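Local coordinates for protein 16S rRNA (guanine(1405)-N(7))-methyltransferase (Klebsiella pneumoniae, PDB 6PI9) that probably methylates the N7 position of guanine 1405 in 16S rRNA, using S-adenosyl-L-methionine as methyl donor, and so confers resistance to aminoglycosides, at residues I172-A177 and S203-P207; A197-A202 and W232-P238; V147-N151 and R162-C166. The contacts are given in a common frame with arbitrary orientation. Residues are numbered along the deposited sequence.

Contact 1. Residues I172-A177 and S203-P207; sequences IPAEEA and SLRAP
The side chain of R205 lies across the backbone of A174 and E175, and the residue has 98 Å² covered. Two loops of the Rossmann-like methyltransferase fold meet. Residues 172-177 lead into strand 179-183, and residues 203-207 lead from helix 196-203 into strand 208-214. These two strands are parallel neighbours in the central sheet, and the loops already run the same way, with end-to-end directions 14° apart. Residues 172-177 are extended but for a turn-like A174 (psi 1°); in 203-207 only L204 and A206 are extended. The CA atoms draw together along the chain, from 7.1 Å for I172 and S203 to 5.0 Å for A177 and A206. Chi1 m and chi2 and chi3 t carry R205 NH1 to A174 O, a hydrogen bond of 2.9 Å, and R205 CB sits 3.6 Å from E175 O. A177 N gives a weak hydrogen bond of 3.5 Å to R205 O. One water donates to P173 O (2.8 Å) and E175 O (2.6 Å) and accepts from R205 N (2.9 Å). Another donates to P173 O (3.3 Å) and S203 O (3.1 Å). At the I172 end, I172 CG2 packs on S203 CB at 3.6 Å, and P173 CD lies 4.2 Å from L204 CD2. P173 also touches L168, which binds S-adenosyl-L-homocysteine, so this end adjoins the cofactor pocket. The E175 carboxylate forms a salt bridge with R164. At the strand end A177 O meets A206 CA in a CA-H...O contact of 3.5 Å. A third water donates to A177 O at 3.1 Å and to R205 O at 2.5 Å.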
loop_
_atom_site.group_PDB
_atom_site.type_symbol
_atom_site.label_atom_id
_atom_site.label_comp_id
_atom_site.label_asym_id
_atom_site.label_seq_id
_atom_site.Cartn_x
_atom_site.Cartn_y
_atom_site.Cartn_z
ATOM N N ILE A 172 14.182 -6.619 20.028
ATOM C CA ILE A 172 13.142 -7.609 20.348
ATOM C C ILE A 172 12.538 -7.173 21.655
ATOM O O ILE A 172 13.272 -7.097 22.676
ATOM C CB ILE A 172 13.737 -9.024 20.403
ATOM C CG1 ILE A 172 13.895 -9.540 18.964
ATOM C CG2 ILE A 172 12.836 -9.959 21.199
ATOM C CD1 ILE A 172 14.378 -10.966 18.887
ATOM N N PRO A 173 11.284 -6.696 21.694
ATOM C CA PRO A 173 10.729 -6.116 22.926
ATOM C C PRO A 173 10.898 -7.050 24.097
ATOM O O PRO A 173 10.574 -8.248 24.003
ATOM C CB PRO A 173 9.254 -5.907 22.604
ATOM C CG PRO A 173 9.261 -5.683 21.049
ATOM C CD PRO A 173 10.360 -6.569 20.535
ATOM N N ALA A 174 11.399 -6.492 25.209
ATOM C CA ALA A 174 11.717 -7.264 26.403
ATOM C C ALA A 174 10.608 -7.233 27.457
ATOM O O ALA A 174 10.759 -7.859 28.515
ATOM C CB ALA A 174 13.030 -6.762 27.005
ATOM N N GLU A 175 9.495 -6.552 27.193
ATOM C CA GLU A 175 8.448 -6.423 28.192
ATOM C C GLU A 175 7.792 -7.774 28.457
ATOM O O GLU A 175 7.751 -8.652 27.581
ATOM C CB GLU A 175 7.397 -5.407 27.740
ATOM C CG GLU A 175 7.949 -3.977 27.709
ATOM C CD GLU A 175 8.532 -3.587 26.353
ATOM O OE1 GLU A 175 8.767 -2.374 26.146
ATOM O OE2 GLU A 175 8.735 -4.486 25.496
ATOM N N GLU A 176 7.302 -7.934 29.689
ATOM C CA GLU A 176 6.424 -9.032 30.076
ATOM C C GLU A 176 4.987 -8.680 29.754
ATOM O O GLU A 176 4.528 -7.585 30.082
ATOM C CB GLU A 176 6.493 -9.279 31.575
ATOM C CG GLU A 176 7.821 -9.629 32.055
ATOM C CD GLU A 176 7.826 -10.842 32.953
ATOM O OE1 GLU A 176 8.706 -11.692 32.730
ATOM O OE2 GLU A 176 7.005 -10.921 33.908
ATOM N N ALA A 177 4.247 -9.635 29.205
ATOM C CA ALA A 177 2.837 -9.365 28.980
ATOM C C ALA A 177 2.043 -10.664 28.951
ATOM O O ALA A 177 2.595 -11.763 28.874
ATOM C CB ALA A 177 2.631 -8.570 27.699
ATOM N N SER A 203 11.084 -15.121 20.558
ATOM C CA SER A 203 11.707 -14.416 21.675
ATOM C C SER A 203 10.756 -13.560 22.508
ATOM O O SER A 203 11.145 -13.140 23.621
ATOM C CB SER A 203 12.843 -13.509 21.169
ATOM O OG SER A 203 13.892 -14.255 20.570
ATOM N N LEU A 204 9.551 -13.261 22.006
ATOM C CA LEU A 204 8.593 -12.475 22.779
ATOM C C LEU A 204 8.260 -13.149 24.110
ATOM O O LEU A 204 8.116 -14.373 24.194
ATOM C CB LEU A 204 7.323 -12.255 21.953
ATOM C CG LEU A 204 7.509 -11.205 20.865
ATOM C CD1 LEU A 204 6.299 -11.206 19.919
ATOM C CD2 LEU A 204 7.786 -9.788 21.442
ATOM N N ARG A 205 8.162 -12.345 25.163
ATOM C CA ARG A 205 7.924 -12.897 26.499
ATOM C C ARG A 205 6.445 -12.824 26.849
ATOM O O ARG A 205 6.083 -12.303 27.900
ATOM C CB ARG A 205 8.770 -12.154 27.526
ATOM C CG ARG A 205 10.271 -12.318 27.354
ATOM C CD ARG A 205 11.007 -11.279 28.189
ATOM N NE ARG A 205 12.454 -11.493 28.204
ATOM C CZ ARG A 205 13.333 -10.654 28.757
ATOM N NH1 ARG A 205 12.917 -9.532 29.337
ATOM N NH2 ARG A 205 14.635 -10.939 28.740
ATOM N N ALA A 206 5.571 -13.292 25.951
ATOM C CA ALA A 206 4.136 -13.354 26.212
ATOM C C ALA A 206 3.665 -14.756 25.826
ATOM O O ALA A 206 4.067 -15.278 24.762
ATOM C CB ALA A 206 3.345 -12.295 25.430
ATOM N N PRO A 207 2.817 -15.382 26.640
ATOM C CA PRO A 207 2.399 -16.755 26.329
ATOM C C PRO A 207 1.365 -16.859 25.227
ATOM O O PRO A 207 1.159 -17.973 24.711
ATOM C CB PRO A 207 1.818 -17.243 27.658
ATOM C CG PRO A 207 1.344 -16.013 28.326
ATOM C CD PRO A 207 2.328 -14.945 27.961
HETATM O O HOH W 1 8.361 -9.462 25.133
HETATM O O HOH W 2 12.507 -10.721 24.957
HETATM O O HOH W 3 5.135 -13.077 30.079
#

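Contact 2. Residues A197-A202 and W232-P238; sequences AAELLA and WFERILP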
loop_
_atom_site.group_PDB
_atom_site.type_symbol
_atom_site.label_atom_id
_atom_site.label_comp_id
_atom_site.label_asym_id
_atom_site.label_seq_id
_atom_site.Cartn_x
_atom_site.Cartn_y
_atom_site.Cartn_z
ATOM N N ALA A 197 10.848 -12.452 11.271
ATOM C CA ALA A 197 9.564 -12.871 11.844
ATOM C C ALA A 197 9.748 -14.027 12.814
ATOM O O ALA A 197 9.245 -13.998 13.952
ATOM C CB ALA A 197 8.604 -13.268 10.714
ATOM N N ALA A 198 10.454 -15.075 12.381
ATOM C CA ALA A 198 10.641 -16.221 13.268
ATOM C C ALA A 198 11.458 -15.842 14.499
ATOM O O ALA A 198 11.256 -16.403 15.592
ATOM C CB ALA A 198 11.322 -17.361 12.484
ATOM N N GLU A 199 12.411 -14.920 14.349
ATOM C CA GLU A 199 13.238 -14.558 15.501
ATOM C C GLU A 199 12.400 -13.786 16.522
ATOM O O GLU A 199 12.508 -14.009 17.731
ATOM C CB GLU A 199 14.418 -13.733 15.015
ATOM C CG GLU A 199 15.370 -13.344 16.067
ATOM C CD GLU A 199 16.607 -12.685 15.471
ATOM O OE1 GLU A 199 17.599 -12.575 16.241
ATOM O OE2 GLU A 199 16.580 -12.280 14.246
ATOM N N LEU A 200 11.531 -12.901 16.034
ATOM C CA LEU A 200 10.640 -12.153 16.904
ATOM C C LEU A 200 9.651 -13.072 17.617
ATOM O O LEU A 200 9.487 -12.989 18.836
ATOM C CB LEU A 200 9.903 -11.095 16.090
ATOM C CG LEU A 200 8.855 -10.240 16.805
ATOM C CD1 LEU A 200 9.539 -9.475 17.943
ATOM C CD2 LEU A 200 8.214 -9.214 15.791
ATOM N N LEU A 201 8.962 -13.946 16.867
ATOM C CA LEU A 201 7.992 -14.845 17.503
ATOM C C LEU A 201 8.639 -15.707 18.582
ATOM O O LEU A 201 8.054 -15.924 19.655
ATOM C CB LEU A 201 7.346 -15.735 16.427
ATOM C CG LEU A 201 6.441 -15.072 15.391
ATOM C CD1 LEU A 201 6.261 -16.020 14.225
ATOM C CD2 LEU A 201 5.045 -14.706 15.938
ATOM N N ALA A 202 9.844 -16.227 18.322
ATOM C CA ALA A 202 10.475 -17.137 19.281
ATOM C C ALA A 202 10.952 -16.444 20.558
ATOM O O ALA A 202 11.215 -17.130 21.557
ATOM C CB ALA A 202 11.663 -17.852 18.631
ATOM N N TRP A 232 3.103 -19.773 4.454
ATOM C CA TRP A 232 4.366 -19.229 4.914
ATOM C C TRP A 232 4.407 -19.227 6.425
ATOM O O TRP A 232 5.398 -19.664 7.048
ATOM C CB TRP A 232 4.537 -17.796 4.380
ATOM C CG TRP A 232 5.725 -17.085 4.960
ATOM C CD1 TRP A 232 7.043 -17.174 4.517
ATOM C CD2 TRP A 232 5.733 -16.193 6.076
ATOM N NE1 TRP A 232 7.839 -16.399 5.315
ATOM C CE2 TRP A 232 7.069 -15.762 6.255
ATOM C CE3 TRP A 232 4.732 -15.677 6.918
ATOM C CZ2 TRP A 232 7.433 -14.905 7.251
ATOM C CZ3 TRP A 232 5.102 -14.765 7.915
ATOM C CH2 TRP A 232 6.442 -14.401 8.074
ATOM N N PHE A 233 3.328 -18.748 7.031
ATOM C CA PHE A 233 3.285 -18.725 8.484
ATOM C C PHE A 233 3.456 -20.131 9.059
ATOM O O PHE A 233 4.224 -20.342 10.016
ATOM C CB PHE A 233 1.967 -18.087 8.949
ATOM C CG PHE A 233 1.891 -17.895 10.455
ATOM C CD1 PHE A 233 2.828 -17.118 11.097
ATOM C CD2 PHE A 233 0.873 -18.482 11.195
ATOM C CE1 PHE A 233 2.754 -16.906 12.475
ATOM C CE2 PHE A 233 0.798 -18.270 12.601
ATOM C CZ PHE A 233 1.751 -17.467 13.206
ATOM N N GLU A 234 2.768 -21.116 8.496
ATOM C CA GLU A 234 2.877 -22.436 9.114
ATOM C C GLU A 234 4.289 -22.972 8.968
ATOM O O GLU A 234 4.754 -23.738 9.822
ATOM C CB GLU A 234 1.861 -23.395 8.512
ATOM C CG GLU A 234 0.473 -22.784 8.378
ATOM C CD GLU A 234 -0.454 -22.873 9.592
ATOM O OE1 GLU A 234 -1.685 -22.757 9.358
ATOM O OE2 GLU A 234 0.017 -23.040 10.742
ATOM N N ARG A 235 5.014 -22.508 7.959
ATOM C CA ARG A 235 6.361 -22.991 7.738
ATOM C C ARG A 235 7.357 -22.291 8.660
ATOM O O ARG A 235 8.296 -22.919 9.158
ATOM C CB ARG A 235 6.740 -22.784 6.272
ATOM C CG ARG A 235 8.179 -23.063 5.990
ATOM C CD ARG A 235 8.450 -23.186 4.508
ATOM N NE ARG A 235 8.210 -21.951 3.765
ATOM C CZ ARG A 235 9.071 -20.935 3.717
ATOM N NH1 ARG A 235 10.210 -20.998 4.412
ATOM N NH2 ARG A 235 8.798 -19.849 2.992
ATOM N N ILE A 236 7.167 -21.013 8.945
ATOM C CA ILE A 236 8.184 -20.320 9.758
ATOM C C ILE A 236 7.843 -20.361 11.239
ATOM O O ILE A 236 8.693 -20.012 12.074
ATOM C CB ILE A 236 8.404 -18.867 9.322
ATOM C CG1 ILE A 236 7.154 -18.016 9.556
ATOM C CG2 ILE A 236 8.842 -18.805 7.823
ATOM C CD1 ILE A 236 7.192 -17.087 10.770
ATOM N N LEU A 237 6.634 -20.759 11.604
ATOM C CA LEU A 237 6.278 -20.687 13.019
ATOM C C LEU A 237 7.261 -21.514 13.861
ATOM O O LEU A 237 7.396 -22.716 13.629
ATOM C CB LEU A 237 4.854 -21.205 13.244
ATOM C CG LEU A 237 4.371 -21.133 14.700
ATOM C CD1 LEU A 237 4.207 -19.668 15.081
ATOM C CD2 LEU A 237 3.050 -21.876 14.835
ATOM N N PRO A 238 7.917 -20.932 14.868
ATOM C CA PRO A 238 8.808 -21.731 15.741
ATOM C C PRO A 238 8.105 -22.918 16.388
ATOM O O PRO A 238 6.929 -22.849 16.749
ATOM C CB PRO A 238 9.257 -20.722 16.800
ATOM C CG PRO A 238 9.112 -19.376 16.146
ATOM C CD PRO A 238 7.898 -19.513 15.242
#
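Helix 197-202 and helix 232-236 cross at -61°, and their axes approach to 11.0 Å. The second helix ends at I236. L237 is the first residue to leave helical angles, and P238 follows in an extended conformation. The closest backbone pairs are A198 with I236, CA atoms 5.9 Å apart, and A202 with P238 at 6.0 Å. These close CA pairs fall at alanines of the first helix, while L201 fills the wider gap. A197 CB meets the edge of the W232 ring, 3.6 Å from CH2. A198 CB rests 3.8 Å from I236 O. A202 CB touches P238 CG at 3.9 Å. L201 is the large residue of this face. L201 CD1 lies 3.7 Å from I236 CD1, 4.0 Å from F233 CE1, 4.0 Å from P238 CD and 4.3 Å from L237 CD1. The leucine thus fills the space where the second helix gives way to the loop. L201 also packs on L209 and V211 of strand 208-214, and F233 meets F213 edge-to-face. The two helices therefore share a hydrophobic core with the C-terminal part of the sheet in this Rossmann-like fold. W232 also packs on V223 of the second subunit, which places this helix beside the dimer interface. No hydrogen bond joins the two segments. Their contact is apolar, so it depends on shape fit and burial of hydrocarbon surface.

Contact 3. Residues V147-N151 and R162-C166; sequences VRLVN and RARAC
N151 makes two hydrogen bonds to the backbone of A163: A163 N to OD1 and ND2 to A163 O, each 2.8 Å. One carboxamide thus satisfies both polar backbone groups of a single residue. Strand 162-165 is the outermost strand on its side of the sheet, and its other edge pairs with strand 137-141. The contact belongs to the beta-alpha-beta unit of strand 137-141, helix 144-157 and strand 162-165 in the Rossmann-like fold. Helix 147-151 runs nearly antiparallel to the strand, at 160°, with axes 6.8 Å apart. The nearest CA pairs are V147 with A163, 5.2 Å, and N151 with R162, 5.1 Å. N151 has chi1 m and chi2 -38°, which turns the amide onto the strand. R164 points away from the helix and forms salt bridges with E171 and E175. The strand leads on to C166, which touches the bound S-adenosyl-L-homocysteine. A163 faces the helix and fits between two valines, both with chi1 t. V150 CG1 lies 3.7 Å from A163 CB, and V147 CG1 lies 4.0 Å from A163 CB. V147 CG2 reaches 3.7 Å from R164 O.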
loop_
_atom_site.group_PDB
_atom_site.type_symbol
_atom_site.label_atom_id
_atom_site.label_comp_id
_atom_site.label_asym_id
_atom_site.label_seq_id
_atom_site.Cartn_x
_atom_site.Cartn_y
_atom_site.Cartn_z
ATOM N N VAL A 147 2.584 6.988 17.884
ATOM C CA VAL A 147 2.927 6.919 19.299
ATOM C C VAL A 147 2.335 8.109 20.027
ATOM O O VAL A 147 1.741 7.976 21.104
ATOM C CB VAL A 147 4.458 6.850 19.464
ATOM C CG1 VAL A 147 4.841 7.052 20.929
ATOM C CG2 VAL A 147 4.955 5.541 18.975
ATOM N N ARG A 148 2.495 9.306 19.462
ATOM C CA ARG A 148 2.056 10.502 20.181
ATOM C C ARG A 148 0.550 10.514 20.368
ATOM O O ARG A 148 0.050 10.881 21.438
ATOM C CB ARG A 148 2.479 11.756 19.423
ATOM C CG ARG A 148 3.881 12.204 19.743
ATOM C CD ARG A 148 4.526 12.910 18.564
ATOM N NE ARG A 148 5.967 12.965 18.741
ATOM C CZ ARG A 148 6.836 13.065 17.743
ATOM N NH1 ARG A 148 6.390 13.087 16.480
ATOM N NH2 ARG A 148 8.147 13.128 18.005
ATOM N N LEU A 149 -0.193 10.162 19.309
ATOM C CA LEU A 149 -1.652 10.164 19.373
ATOM C C LEU A 149 -2.159 9.163 20.395
ATOM O O LEU A 149 -3.108 9.443 21.143
ATOM C CB LEU A 149 -2.234 9.839 18.000
ATOM C CG LEU A 149 -2.175 10.967 16.968
ATOM C CD1 LEU A 149 -2.759 10.489 15.634
ATOM C CD2 LEU A 149 -2.887 12.192 17.484
ATOM N N VAL A 150 -1.535 7.990 20.433
ATOM C CA VAL A 150 -1.931 6.969 21.391
ATOM C C VAL A 150 -1.759 7.467 22.817
ATOM O O VAL A 150 -2.672 7.362 23.631
ATOM C CB VAL A 150 -1.137 5.689 21.139
ATOM C CG1 VAL A 150 -1.327 4.745 22.306
ATOM C CG2 VAL A 150 -1.642 5.081 19.829
ATOM N N ASN A 151 -0.582 8.011 23.142
ATOM C CA ASN A 151 -0.331 8.474 24.509
ATOM C C ASN A 151 -1.274 9.606 24.902
ATOM O O ASN A 151 -1.774 9.649 26.038
ATOM C CB ASN A 151 1.129 8.933 24.651
ATOM C CG ASN A 151 2.078 7.773 24.755
ATOM O OD1 ASN A 151 1.740 6.787 25.391
ATOM N ND2 ASN A 151 3.265 7.870 24.128
ATOM N N ARG A 162 -0.295 2.971 26.864
ATOM C CA ARG A 162 0.759 3.913 26.485
ATOM C C ARG A 162 1.386 3.381 25.205
ATOM O O ARG A 162 1.203 2.226 24.851
ATOM C CB ARG A 162 1.839 4.040 27.562
ATOM C CG ARG A 162 1.425 4.726 28.878
ATOM C CD ARG A 162 0.988 6.161 28.705
ATOM N NE ARG A 162 0.667 6.807 29.989
ATOM C CZ ARG A 162 -0.530 6.745 30.590
ATOM N NH1 ARG A 162 -1.527 6.086 30.025
ATOM N NH2 ARG A 162 -0.742 7.372 31.756
ATOM N N ALA A 163 2.195 4.210 24.545
ATOM C CA ALA A 163 2.970 3.737 23.397
ATOM C C ALA A 163 4.372 4.328 23.459
ATOM O O ALA A 163 4.605 5.356 24.099
ATOM C CB ALA A 163 2.328 4.113 22.061
ATOM N N ARG A 164 5.311 3.663 22.777
ATOM C CA ARG A 164 6.673 4.160 22.756
ATOM C C ARG A 164 7.315 3.823 21.421
ATOM O O ARG A 164 6.875 2.935 20.691
ATOM C CB ARG A 164 7.499 3.540 23.879
ATOM C CG ARG A 164 7.523 2.007 23.703
ATOM C CD ARG A 164 8.812 1.518 24.209
ATOM N NE ARG A 164 9.041 0.076 24.229
ATOM C CZ ARG A 164 9.928 -0.559 23.474
ATOM N NH1 ARG A 164 10.678 0.104 22.572
ATOM N NH2 ARG A 164 10.099 -1.860 23.660
ATOM N N ALA A 165 8.367 4.563 21.103
ATOM C CA ALA A 165 9.148 4.257 19.897
ATOM C C ALA A 165 9.749 2.851 19.927
ATOM O O ALA A 165 10.405 2.466 20.899
ATOM C CB ALA A 165 10.273 5.276 19.807
ATOM N N CYS A 166 9.709 2.150 18.794
ATOM C CA CYS A 166 10.384 0.852 18.754
ATOM C C CYS A 166 10.647 0.461 17.312
ATOM O O CYS A 166 9.680 0.389 16.548
ATOM C CB CYS A 166 9.458 -0.225 19.353
ATOM S SG CYS A 166 10.145 -1.881 19.176
#

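From the N terminus, contact 3 comes first. It closes a ten-residue span, the last turns of helix 144-157 and the turn into strand 162-165, and is complete before the others begin. Contact 1 opens in the loop after that strand and closes over strand 179-183, helix 186-192 and most of helix 196-203. Contact 2 opens on helix 196-203 before contact 1 closes at 203-207, so these two cross. It closes over strand 208-214 and the first turns of helix 225-236. Contacts 2 and 3 do not touch and lie on opposite sides of the chain's centre. Contact 1 lies between them, joined to contact 3 by the E175-R164 salt bridge and packed on contact 2 through P173 and L200.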